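Local coordinates for GAF domain-containing protein (Thermoplasma acidophilum, PDB 4MN7) that probably reduces free methionine-R-sulfoxide back to methionine, as a type II free methionine-R-sulfoxide reductase built on a GAF domain, at residues Tyr25-Phe30 with Glu41-Glu46. The protein carries 1 engineered substitution. Residues are numbered along the deposited sequence; the frame is centred on the assembly and turned at random.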
# COMPACT_ATOMS: atom_id res chain seq x y z
N TYR A 25 13.23 14.57 -5.67
CA TYR A 25 13.19 13.66 -4.53
C TYR A 25 14.36 12.73 -4.70
O TYR A 25 14.33 11.91 -5.58
CB TYR A 25 11.89 12.84 -4.48
CG TYR A 25 10.63 13.61 -4.16
CD1 TYR A 25 10.55 15.00 -4.22
CD2 TYR A 25 9.47 12.93 -3.83
CE1 TYR A 25 9.36 15.66 -3.94
CE2 TYR A 25 8.28 13.59 -3.55
CZ TYR A 25 8.24 14.94 -3.61
OH TYR A 25 7.07 15.53 -3.32
N ASP A 26 15.40 12.87 -3.86
CA ASP A 26 16.63 12.07 -3.99
C ASP A 26 16.78 10.90 -3.04
O ASP A 26 17.50 10.00 -3.35
CB ASP A 26 17.84 12.99 -3.84
CG ASP A 26 17.94 13.97 -4.99
OD1 ASP A 26 17.97 13.43 -6.10
OD2 ASP A 26 17.89 15.20 -4.81
N TRP A 27 16.06 10.89 -1.91
CA TRP A 27 16.06 9.82 -0.95
C TRP A 27 14.65 9.78 -0.37
O TRP A 27 14.10 10.79 0.01
CB TRP A 27 17.12 10.08 0.18
CG TRP A 27 17.41 8.89 1.08
CD1 TRP A 27 18.29 7.90 0.86
CD2 TRP A 27 16.73 8.56 2.28
NE1 TRP A 27 18.24 6.99 1.86
CE2 TRP A 27 17.27 7.37 2.75
CE3 TRP A 27 15.71 9.19 3.02
CZ2 TRP A 27 16.83 6.76 3.90
CZ3 TRP A 27 15.26 8.58 4.19
CH2 TRP A 27 15.84 7.40 4.63
N VAL A 28 14.07 8.61 -0.33
CA VAL A 28 12.78 8.39 0.25
C VAL A 28 12.81 7.24 1.22
O VAL A 28 13.27 6.16 0.89
CB VAL A 28 11.74 8.12 -0.85
CG1 VAL A 28 10.35 8.02 -0.21
CG2 VAL A 28 11.76 9.26 -1.87
N GLY A 29 12.31 7.48 2.41
CA GLY A 29 12.20 6.44 3.41
C GLY A 29 10.98 6.48 4.29
O GLY A 29 10.40 7.55 4.53
N PHE A 30 10.61 5.30 4.79
CA PHE A 30 9.62 5.16 5.78
C PHE A 30 10.29 4.75 7.08
O PHE A 30 10.93 3.65 7.18
CB PHE A 30 8.57 4.12 5.44
CG PHE A 30 7.57 4.52 4.35
CD1 PHE A 30 7.95 4.63 3.03
CD2 PHE A 30 6.23 4.70 4.64
CE1 PHE A 30 7.02 4.97 2.03
CE2 PHE A 30 5.31 4.99 3.64
CZ PHE A 30 5.72 5.13 2.34
N GLU A 41 12.14 1.15 7.89
CA GLU A 41 11.72 -0.14 7.38
C GLU A 41 11.73 -0.27 5.84
O GLU A 41 11.65 -1.35 5.32
CB GLU A 41 10.39 -0.54 7.98
CG GLU A 41 10.42 -0.60 9.51
CD GLU A 41 11.10 -1.92 10.03
OE1 GLU A 41 11.66 -2.67 9.23
OE2 GLU A 41 11.04 -2.21 11.24
N ALA A 42 11.83 0.83 5.14
CA ALA A 42 11.97 0.80 3.70
C ALA A 42 12.52 2.12 3.26
O ALA A 42 12.21 3.19 3.86
CB ALA A 42 10.62 0.53 3.01
N PHE A 43 13.33 2.08 2.21
CA PHE A 43 13.84 3.29 1.54
C PHE A 43 14.36 3.03 0.14
O PHE A 43 14.78 1.94 -0.17
CB PHE A 43 15.02 3.89 2.31
CG PHE A 43 16.28 3.08 2.20
CD1 PHE A 43 16.41 1.89 2.90
CD2 PHE A 43 17.32 3.52 1.43
CE1 PHE A 43 17.54 1.11 2.79
CE2 PHE A 43 18.47 2.78 1.32
CZ PHE A 43 18.58 1.56 1.98
N VAL A 44 14.41 4.08 -0.65
CA VAL A 44 15.16 4.06 -1.89
C VAL A 44 16.12 5.20 -1.89
O VAL A 44 15.78 6.33 -1.49
CB VAL A 44 14.22 4.16 -3.12
CG1 VAL A 44 15.01 4.31 -4.40
CG2 VAL A 44 13.41 2.87 -3.24
N GLY A 45 17.33 4.89 -2.35
CA GLY A 45 18.41 5.87 -2.49
C GLY A 45 19.67 5.35 -1.80
O GLY A 45 19.76 4.18 -1.45
N GLU A 46 20.61 6.25 -1.54
CA GLU A 46 21.88 5.94 -0.85
C GLU A 46 21.63 5.44 0.59
O GLU A 46 20.65 5.83 1.25
CB GLU A 46 22.64 7.26 -0.81
CG GLU A 46 24.14 7.29 -0.64
CD GLU A 46 24.58 8.73 -0.33
OE1 GLU A 46 23.81 9.68 -0.64
OE2 GLU A 46 25.67 8.93 0.25
O HOH W 1 19.86 9.11 -2.26
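Trp27 illustrates how one aromatic side chain can extend a strand pairing past its last backbone bond. Its first torsion sets CG anti to the backbone N (chi1 -168°), and from CB the indole swings across to the 41-46 segment. CG lies 4.0 Å from Val44 O, which sits over one face of the ring. CD1 comes to 3.2 Å from Glu46 O, with Gly45 CA lying obliquely nearby. Beyond it, NE1 donates to Glu46 O, a short bond of 2.7 Å that is bent at the hydrogen (130°), although the acceptor stays near the ring plane and meets the N-H nearly along its C=O axis. Further along, past CE2, CZ2 rests 3.7 Å from Phe43 CB, and the Phe43 ring is nearly parallel to the five-membered ring (23° between planes) but offset, so that little of one ring lies over the other.

Behind this lies the antiparallel hairpin of strands 27-34 and 37-44 in the GAF-domain sheet. Val28 and Val44 form a hydrogen-bonded pair, with Val28 N reaching Val44 O at 3.1 Å almost straight. Phe30 N binds Ala42 O, while Phe30 O takes the N-H of Glu41, so that Glu41 and Ala42 together face Phe30 in a classic beta bulge. At the non-hydrogen-bonded pair of Gly29 with Phe43, the backbones close to 4.0 Å between CA atoms; a CB on Gly29 would run into Trp27 CH2. Helix 2-21 covers the face bearing Phe30, Ala42 and Val44.

An alanine at Trp27 would probably leave Gly45 and Glu46 less firmly held against the 25-30 segment, since the NE1 bond to Glu46 O and the packing on Phe43 go with the ring. A water bridges Asp26 O and Glu46 N, accepting from the latter at the indole's edge.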